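Local structure of erythromycin dehydratase (Saccharopolyspora erythraea, 3EL6) at residues D208-A218 and T265-P273; V233-L242 and A276-T284. The protein probably removes water from beta-hydroxyacyl intermediates held on the acyl carrier protein, as a dehydratase domain of the modular polyketide synthase that builds the erythromycin macrolide core. All blocks are in the same frame, centred on the assembly; numbering follows the deposited sequence.

Interaction 1 (D208-A218 and T265-P273); sequences DSVYAEVSIAA and TSVRVVATP. With SO4 (sulfate ion), chain B.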
loop_
_atom_site.group_PDB
_atom_site.type_symbol
_atom_site.label_atom_id
_atom_site.label_comp_id
_atom_site.label_asym_id
_atom_site.label_seq_id
_atom_site.Cartn_x
_atom_site.Cartn_y
_atom_site.Cartn_z
ATOM N N ASP A 208 -34.275 19.270 -23.892
ATOM C CA ASP A 208 -32.964 19.537 -23.348
ATOM C C ASP A 208 -32.087 18.264 -23.309
ATOM O O ASP A 208 -31.034 18.282 -22.697
ATOM C CB ASP A 208 -33.061 20.204 -21.961
ATOM C CG ASP A 208 -33.415 21.705 -22.052
ATOM O OD1 ASP A 208 -33.082 22.351 -23.090
ATOM O OD2 ASP A 208 -34.017 22.238 -21.090
ATOM N N SER A 209 -32.526 17.189 -23.955
ATOM C CA SER A 209 -31.691 15.973 -24.115
ATOM C C SER A 209 -30.787 16.051 -25.354
ATOM O O SER A 209 -31.202 16.589 -26.387
ATOM C CB SER A 209 -32.581 14.763 -24.250
ATOM O OG SER A 209 -33.280 14.573 -23.020
ATOM N N VAL A 210 -29.581 15.494 -25.253
ATOM C CA VAL A 210 -28.593 15.537 -26.323
ATOM C C VAL A 210 -28.228 14.107 -26.632
ATOM O O VAL A 210 -28.046 13.309 -25.702
ATOM C CB VAL A 210 -27.333 16.298 -25.833
ATOM C CG1 VAL A 210 -26.164 16.125 -26.821
ATOM C CG2 VAL A 210 -27.653 17.776 -25.570
ATOM N N TYR A 211 -28.128 13.738 -27.922
ATOM C CA TYR A 211 -27.800 12.397 -28.335
ATOM C C TYR A 211 -26.488 12.579 -29.121
ATOM O O TYR A 211 -26.399 13.547 -29.900
ATOM C CB TYR A 211 -28.877 11.865 -29.282
ATOM C CG TYR A 211 -30.213 11.850 -28.584
ATOM C CD1 TYR A 211 -30.682 10.695 -27.986
ATOM C CD2 TYR A 211 -30.918 13.031 -28.422
ATOM C CE1 TYR A 211 -31.905 10.705 -27.270
ATOM C CE2 TYR A 211 -32.131 13.056 -27.701
ATOM C CZ TYR A 211 -32.601 11.906 -27.150
ATOM O OH TYR A 211 -33.788 11.968 -26.443
ATOM N N ALA A 212 -25.492 11.707 -28.958
ATOM C CA ALA A 212 -24.246 11.975 -29.745
ATOM C C ALA A 212 -23.622 10.639 -30.111
ATOM O O ALA A 212 -23.797 9.671 -29.402
ATOM C CB ALA A 212 -23.257 12.843 -28.940
ATOM N N GLU A 213 -22.892 10.575 -31.237
ATOM C CA GLU A 213 -22.063 9.435 -31.565
ATOM C C GLU A 213 -20.653 9.920 -31.236
ATOM O O GLU A 213 -20.256 10.999 -31.673
ATOM C CB GLU A 213 -22.158 9.146 -33.069
ATOM C CG GLU A 213 -23.501 8.436 -33.417
ATOM C CD GLU A 213 -23.706 8.247 -34.904
ATOM O OE1 GLU A 213 -22.819 8.659 -35.722
ATOM O OE2 GLU A 213 -24.782 7.692 -35.242
ATOM N N VAL A 214 -19.898 9.103 -30.495
ATOM C CA VAL A 214 -18.598 9.535 -29.994
ATOM C C VAL A 214 -17.662 8.351 -30.249
ATOM O O VAL A 214 -17.999 7.235 -29.936
ATOM C CB VAL A 214 -18.686 9.842 -28.508
ATOM C CG1 VAL A 214 -17.312 10.180 -28.038
ATOM C CG2 VAL A 214 -19.644 11.023 -28.235
ATOM N N SER A 215 -16.478 8.572 -30.828
ATOM C CA SER A 215 -15.579 7.448 -31.124
ATOM C C SER A 215 -14.150 7.990 -31.294
ATOM O O SER A 215 -13.957 9.167 -31.594
ATOM C CB SER A 215 -15.952 6.655 -32.394
ATOM O OG SER A 215 -15.938 7.539 -33.536
ATOM N N ILE A 216 -13.186 7.117 -31.013
ATOM C CA ILE A 216 -11.793 7.416 -31.166
ATOM C C ILE A 216 -11.196 6.238 -31.917
ATOM O O ILE A 216 -11.822 5.203 -32.106
ATOM C CB ILE A 216 -11.082 7.574 -29.781
ATOM C CG1 ILE A 216 -11.226 6.289 -28.954
ATOM C CG2 ILE A 216 -11.645 8.805 -29.048
ATOM C CD1 ILE A 216 -10.272 6.293 -27.727
ATOM N N ALA A 217 -9.955 6.365 -32.371
ATOM C CA ALA A 217 -9.324 5.206 -32.939
ATOM C C ALA A 217 -8.778 4.243 -31.848
ATOM O O ALA A 217 -8.070 4.666 -30.944
ATOM C CB ALA A 217 -8.205 5.631 -33.878
ATOM N N ALA A 218 -9.041 2.949 -31.987
ATOM C CA ALA A 218 -8.472 1.944 -31.046
ATOM C C ALA A 218 -6.943 2.062 -30.877
ATOM O O ALA A 218 -6.213 2.259 -31.844
ATOM C CB ALA A 218 -8.880 0.542 -31.464
ATOM N N THR A 265 -14.371 1.703 -28.019
ATOM C CA THR A 265 -13.787 2.898 -28.687
ATOM C C THR A 265 -14.842 3.665 -29.505
ATOM O O THR A 265 -14.529 4.675 -30.111
ATOM C CB THR A 265 -12.669 2.534 -29.660
ATOM O OG1 THR A 265 -13.148 1.588 -30.619
ATOM C CG2 THR A 265 -11.433 1.943 -28.900
ATOM N N SER A 266 -16.080 3.174 -29.517
ATOM C CA SER A 266 -17.140 3.770 -30.317
ATOM C C SER A 266 -18.451 3.564 -29.561
ATOM O O SER A 266 -18.803 2.397 -29.300
ATOM C CB SER A 266 -17.213 3.071 -31.665
ATOM O OG SER A 266 -18.233 3.665 -32.456
ATOM N N VAL A 267 -19.116 4.660 -29.178
ATOM C CA VAL A 267 -20.301 4.553 -28.328
ATOM C C VAL A 267 -21.353 5.564 -28.786
ATOM O O VAL A 267 -21.066 6.452 -29.593
ATOM C CB VAL A 267 -19.939 4.827 -26.831
ATOM C CG1 VAL A 267 -18.978 3.684 -26.321
ATOM C CG2 VAL A 267 -19.363 6.264 -26.655
ATOM N N ARG A 268 -22.586 5.407 -28.291
ATOM C CA ARG A 268 -23.614 6.419 -28.436
ATOM C C ARG A 268 -23.939 6.945 -27.035
ATOM O O ARG A 268 -23.924 6.186 -26.072
ATOM C CB ARG A 268 -24.872 5.776 -29.036
ATOM C CG ARG A 268 -24.646 5.194 -30.473
ATOM C CD ARG A 268 -25.822 4.313 -31.006
ATOM N NE ARG A 268 -25.624 4.169 -32.455
ATOM C CZ ARG A 268 -26.460 3.564 -33.307
ATOM N NH1 ARG A 268 -27.584 2.998 -32.886
ATOM N NH2 ARG A 268 -26.154 3.539 -34.599
ATOM N N VAL A 269 -24.230 8.205 -26.926
ATOM C CA VAL A 269 -24.420 8.839 -25.619
ATOM C C VAL A 269 -25.776 9.549 -25.626
ATOM O O VAL A 269 -26.116 10.273 -26.577
ATOM C CB VAL A 269 -23.364 9.871 -25.403
ATOM C CG1 VAL A 269 -23.521 10.549 -24.017
ATOM C CG2 VAL A 269 -21.975 9.218 -25.562
ATOM N N VAL A 270 -26.558 9.336 -24.576
ATOM C CA VAL A 270 -27.729 10.184 -24.343
ATOM C C VAL A 270 -27.470 10.972 -23.057
ATOM O O VAL A 270 -27.200 10.350 -21.983
ATOM C CB VAL A 270 -28.980 9.322 -24.142
ATOM C CG1 VAL A 270 -30.163 10.249 -23.876
ATOM C CG2 VAL A 270 -29.210 8.367 -25.381
ATOM N N ALA A 271 -27.460 12.300 -23.150
ATOM C CA ALA A 271 -27.216 13.142 -21.981
ATOM C C ALA A 271 -28.545 13.794 -21.627
ATOM O O ALA A 271 -29.196 14.399 -22.484
ATOM C CB ALA A 271 -26.194 14.188 -22.261
ATOM N N THR A 272 -28.956 13.656 -20.369
ATOM C CA THR A 272 -30.227 14.242 -19.912
ATOM C C THR A 272 -30.030 15.198 -18.709
ATOM O O THR A 272 -29.178 14.964 -17.848
ATOM C CB THR A 272 -31.265 13.107 -19.647
ATOM O OG1 THR A 272 -30.698 12.131 -18.773
ATOM C CG2 THR A 272 -31.522 12.329 -20.895
ATOM N N PRO A 273 -30.797 16.302 -18.646
ATOM C CA PRO A 273 -30.632 17.276 -17.546
ATOM C C PRO A 273 -30.778 16.584 -16.166
ATOM O O PRO A 273 -31.552 15.634 -16.020
ATOM C CB PRO A 273 -31.810 18.264 -17.775
ATOM C CG PRO A 273 -32.085 18.177 -19.231
ATOM C CD PRO A 273 -31.904 16.692 -19.553
HETATM S S SO4 B . -29.108 1.491 -36.089
HETATM O O1 SO4 B . -28.163 2.463 -36.648
HETATM O O2 SO4 B . -29.556 1.896 -34.748
HETATM O O3 SO4 B . -30.268 1.382 -36.984
HETATM O O4 SO4 B . -28.453 0.180 -36.014
HETATM O O HOH W 1 -13.302 2.965 -32.886
#

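Interaction 2 (V233-L242 and A276-T284); sequences VAQTLSLGAL and ADAMALRVT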
loop_
_atom_site.group_PDB
_atom_site.type_symbol
_atom_site.label_atom_id
_atom_site.label_comp_id
_atom_site.label_asym_id
_atom_site.label_seq_id
_atom_site.Cartn_x
_atom_site.Cartn_y
_atom_site.Cartn_z
ATOM N N VAL A 233 -17.318 11.751 -24.181
ATOM C CA VAL A 233 -18.670 11.555 -23.602
ATOM C C VAL A 233 -19.104 12.720 -22.731
ATOM O O VAL A 233 -20.221 13.217 -22.877
ATOM C CB VAL A 233 -18.728 10.259 -22.773
ATOM C CG1 VAL A 233 -19.994 10.191 -21.968
ATOM C CG2 VAL A 233 -18.589 9.067 -23.696
ATOM N N ALA A 234 -18.232 13.172 -21.834
ATOM C CA ALA A 234 -18.501 14.356 -21.038
ATOM C C ALA A 234 -18.633 15.611 -21.881
ATOM O O ALA A 234 -19.340 16.583 -21.506
ATOM C CB ALA A 234 -17.374 14.535 -19.962
ATOM N N GLN A 235 -17.947 15.631 -23.022
ATOM C CA GLN A 235 -18.109 16.796 -23.923
ATOM C C GLN A 235 -19.547 17.013 -24.380
ATOM O O GLN A 235 -19.881 18.116 -24.761
ATOM C CB GLN A 235 -17.188 16.721 -25.135
ATOM C CG GLN A 235 -15.705 16.985 -24.865
ATOM C CD GLN A 235 -14.923 16.759 -26.156
ATOM O OE1 GLN A 235 -15.403 17.144 -27.221
ATOM N NE2 GLN A 235 -13.773 16.051 -26.079
ATOM N N THR A 236 -20.385 15.983 -24.313
ATOM C CA THR A 236 -21.750 16.169 -24.764
ATOM C C THR A 236 -22.451 17.251 -23.925
ATOM O O THR A 236 -23.455 17.844 -24.371
ATOM C CB THR A 236 -22.554 14.886 -24.780
ATOM O OG1 THR A 236 -22.684 14.400 -23.438
ATOM C CG2 THR A 236 -21.849 13.776 -25.647
ATOM N N LEU A 237 -21.962 17.505 -22.695
ATOM C CA LEU A 237 -22.602 18.515 -21.858
ATOM C C LEU A 237 -22.488 19.902 -22.474
ATOM O O LEU A 237 -23.292 20.796 -22.153
ATOM C CB LEU A 237 -22.018 18.543 -20.431
ATOM C CG LEU A 237 -22.730 17.565 -19.448
ATOM C CD1 LEU A 237 -22.665 16.146 -19.882
ATOM C CD2 LEU A 237 -22.183 17.698 -17.967
ATOM N N SER A 238 -21.497 20.107 -23.342
ATOM C CA SER A 238 -21.344 21.394 -23.997
ATOM C C SER A 238 -22.417 21.657 -25.070
ATOM O O SER A 238 -22.592 22.804 -25.499
ATOM C CB SER A 238 -19.942 21.542 -24.603
ATOM O OG SER A 238 -19.825 20.794 -25.822
ATOM N N LEU A 239 -23.142 20.623 -25.474
ATOM C CA LEU A 239 -24.112 20.733 -26.573
ATOM C C LEU A 239 -25.536 21.070 -26.111
ATOM O O LEU A 239 -26.423 21.317 -26.940
ATOM C CB LEU A 239 -24.153 19.430 -27.371
ATOM C CG LEU A 239 -22.826 19.001 -28.017
ATOM C CD1 LEU A 239 -22.982 17.655 -28.725
ATOM C CD2 LEU A 239 -22.322 20.086 -28.969
ATOM N N GLY A 240 -25.762 21.037 -24.800
ATOM C CA GLY A 240 -27.109 21.191 -24.252
ATOM C C GLY A 240 -27.289 22.568 -23.647
ATOM O O GLY A 240 -26.473 23.474 -23.882
ATOM N N ALA A 241 -28.345 22.723 -22.853
ATOM C CA ALA A 241 -28.606 23.989 -22.161
ATOM C C ALA A 241 -27.406 24.370 -21.302
ATOM O O ALA A 241 -27.284 25.505 -20.857
ATOM C CB ALA A 241 -29.857 23.887 -21.305
ATOM N N LEU A 242 -26.502 23.427 -21.063
ATOM C CA LEU A 242 -25.333 23.757 -20.241
ATOM C C LEU A 242 -24.296 24.612 -20.960
ATOM O O LEU A 242 -23.780 25.569 -20.381
ATOM C CB LEU A 242 -24.678 22.499 -19.643
ATOM C CG LEU A 242 -25.136 22.115 -18.230
ATOM C CD1 LEU A 242 -26.642 22.002 -18.165
ATOM C CD2 LEU A 242 -24.482 20.827 -17.777
ATOM N N ALA A 276 -29.110 21.387 -11.236
ATOM C CA ALA A 276 -28.286 22.520 -11.618
ATOM C C ALA A 276 -26.841 22.117 -11.939
ATOM O O ALA A 276 -26.161 21.427 -11.167
ATOM C CB ALA A 276 -28.351 23.648 -10.540
ATOM N N ASP A 277 -26.394 22.563 -13.100
ATOM C CA ASP A 277 -25.033 22.364 -13.549
ATOM C C ASP A 277 -24.706 20.880 -13.747
ATOM O O ASP A 277 -23.532 20.525 -13.729
ATOM C CB ASP A 277 -24.032 22.971 -12.567
ATOM C CG ASP A 277 -24.254 24.459 -12.327
ATOM O OD1 ASP A 277 -24.182 25.232 -13.309
ATOM O OD2 ASP A 277 -24.460 24.851 -11.148
ATOM N N ALA A 278 -25.715 20.028 -13.950
ATOM C CA ALA A 278 -25.436 18.571 -14.070
ATOM C C ALA A 278 -26.264 17.891 -15.165
ATOM O O ALA A 278 -27.378 18.331 -15.441
ATOM C CB ALA A 278 -25.689 17.880 -12.718
ATOM N N MET A 279 -25.747 16.806 -15.751
ATOM C CA MET A 279 -26.534 15.945 -16.611
ATOM C C MET A 279 -26.224 14.515 -16.304
ATOM O O MET A 279 -25.101 14.226 -15.845
ATOM C CB MET A 279 -26.219 16.177 -18.115
ATOM C CG MET A 279 -26.465 17.639 -18.590
ATOM S SD MET A 279 -26.387 17.820 -20.419
ATOM C CE MET A 279 -27.986 17.099 -20.895
ATOM N N ALA A 280 -27.182 13.628 -16.584
ATOM C CA ALA A 280 -27.026 12.178 -16.447
ATOM C C ALA A 280 -26.576 11.654 -17.788
ATOM O O ALA A 280 -26.930 12.215 -18.808
ATOM C CB ALA A 280 -28.325 11.538 -16.102
ATOM N N LEU A 281 -25.805 10.588 -17.803
ATOM C CA LEU A 281 -25.329 10.083 -19.078
ATOM C C LEU A 281 -25.661 8.632 -19.223
ATOM O O LEU A 281 -25.500 7.828 -18.297
ATOM C CB LEU A 281 -23.799 10.274 -19.179
ATOM C CG LEU A 281 -23.257 11.687 -19.240
ATOM C CD1 LEU A 281 -21.737 11.773 -19.034
ATOM C CD2 LEU A 281 -23.589 12.291 -20.651
ATOM N N ARG A 282 -26.068 8.227 -20.416
ATOM C CA ARG A 282 -26.285 6.841 -20.655
ATOM C C ARG A 282 -25.513 6.476 -21.903
ATOM O O ARG A 282 -25.717 7.120 -22.930
ATOM C CB ARG A 282 -27.785 6.598 -20.915
ATOM C CG ARG A 282 -28.110 5.142 -21.116
ATOM C CD ARG A 282 -29.575 4.849 -20.754
ATOM N NE ARG A 282 -29.853 3.401 -20.687
ATOM C CZ ARG A 282 -29.870 2.677 -19.572
ATOM N NH1 ARG A 282 -29.629 3.246 -18.384
ATOM N NH2 ARG A 282 -30.115 1.360 -19.648
ATOM N N VAL A 283 -24.637 5.491 -21.828
ATOM C CA VAL A 283 -23.677 5.256 -22.873
ATOM C C VAL A 283 -23.887 3.838 -23.376
ATOM O O VAL A 283 -23.834 2.858 -22.577
ATOM C CB VAL A 283 -22.185 5.363 -22.349
ATOM C CG1 VAL A 283 -21.215 5.035 -23.509
ATOM C CG2 VAL A 283 -21.933 6.754 -21.735
ATOM N N THR A 284 -24.150 3.695 -24.675
ATOM C CA THR A 284 -24.307 2.355 -25.278
ATOM C C THR A 284 -23.344 2.088 -26.418
ATOM O O THR A 284 -22.745 3.043 -26.930
ATOM C CB THR A 284 -25.731 2.169 -25.875
ATOM O OG1 THR A 284 -26.032 3.306 -26.695
ATOM C CG2 THR A 284 -26.775 2.190 -24.750
#

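Interaction 1 (D208-A218 and T265-P273)
Val210, Ala212 and Val214 stand opposite Ala271, Val269 and Val267 as three hydrogen-bonded antiparallel pairs, each closed by two backbone bonds; Ile216 N adds a seventh, to Thr265 O (2.9 Å). The strand axes make an angle of 165°, and CA-H...O contacts fill the intervals, such as Tyr211 CA to Val269 O at 3.2 Å. Where the pairing ends, a water bridges Ile216 O and Thr265 OG1.

Arg268 can be traced outward. Its CB lies 4.1 Å from Ala212 O. CG then sits anti to the carbonyl carbon (chi1 -63°), and the chain stays extended as far as NE, which carries the guanidinium well clear of both backbones. There NH1 gives a nearly straight bond to sulfate O2 (2.9 Å), and NH2 gives another to sulfate O1 (3.1 Å, 171° at the hydrogen). The ion, probably from the crystallisation liquor, is thus held by two bonds at the guanidinium edge, its sulfur in the plane. Glu213 OE2 is 4.4 Å from Arg268 NH2 but far out of that plane, which leaves charge attraction at most; its hydrogen bond comes from Trp169, whose ring also makes a cation-pi contact with Arg268.

On this same face Tyr211 CD1 lies 3.8 Å from Val270 CG2, the two side chains side by side. On the reverse face Val214 CG2 meets Val269 CG2 at 4.0 Å; from helix 227-235, Leu229 packs against Val214 and Val267, Ala232 against Val214, and Val233 against Val269. Antiparallel strands wrapped about a central helix are the hallmark of the hotdog fold, present twice in this double-hotdog dehydratase.

Interaction 2 (V233-L242 and A276-T284)
With CG anti to the carbonyl carbon (chi1 -59°) and chi2 extended, Met279 sets its SD 3.8 Å from Leu237 CG; chi3 (76°) then turns CE away from Leu237. Val233, its CG1 anti to the backbone N (169°), sends that methyl to Leu281 CD1, also at 3.8 Å, and meets Val283 CG2 tip to tip at 4.0 Å. Leu237 and Met279 run antiparallel alongside one another, and Leu242 passes Met279 in the same manner, its CD2 3.8 Å from Met279 CG. Leu237 thus lies along Met279 from CB to SD, while Leu242 adds a methyl at CG.

Met279, Leu281 and Val283 alternate along the strand, so all three side chains leave it toward residues 233-242. This is the helix-in-sheet core of the hotdog fold, the strand forming part of the wrap and the helix the filling.

The two methyls of Leu281 divide the work. CD1 takes Val233, while CD2 reaches both Leu237 CD1 and Thr236 OG1, the latter at 3.6 Å. That buried hydroxyl is satisfied within its own segment, donating to Val233 O (2.8 Å), which also accepts the Thr236 backbone N-H.

From the N terminus the chain passes 208-218, then 233-242, then 265-273 and finally 276-284, so the two contacts cross rather than nest. Interaction 1 closes a loop of 46 intervening residues that contains helix 227-235; interaction 2 closes one of 33 residues that contains strands 251-259 and 266-273. Their centres are about 9 Å apart. Strands 266-273 and 278-284, consecutive in the chain, join them directly through probable hydrogen bonds from Ala280 N to Thr272 O and from Arg268 N to Thr284 O, each 2.7 Å. Strand pairing and helix packing therefore meet in one neighbourhood: Thr236 touches Ala212 and Ala271.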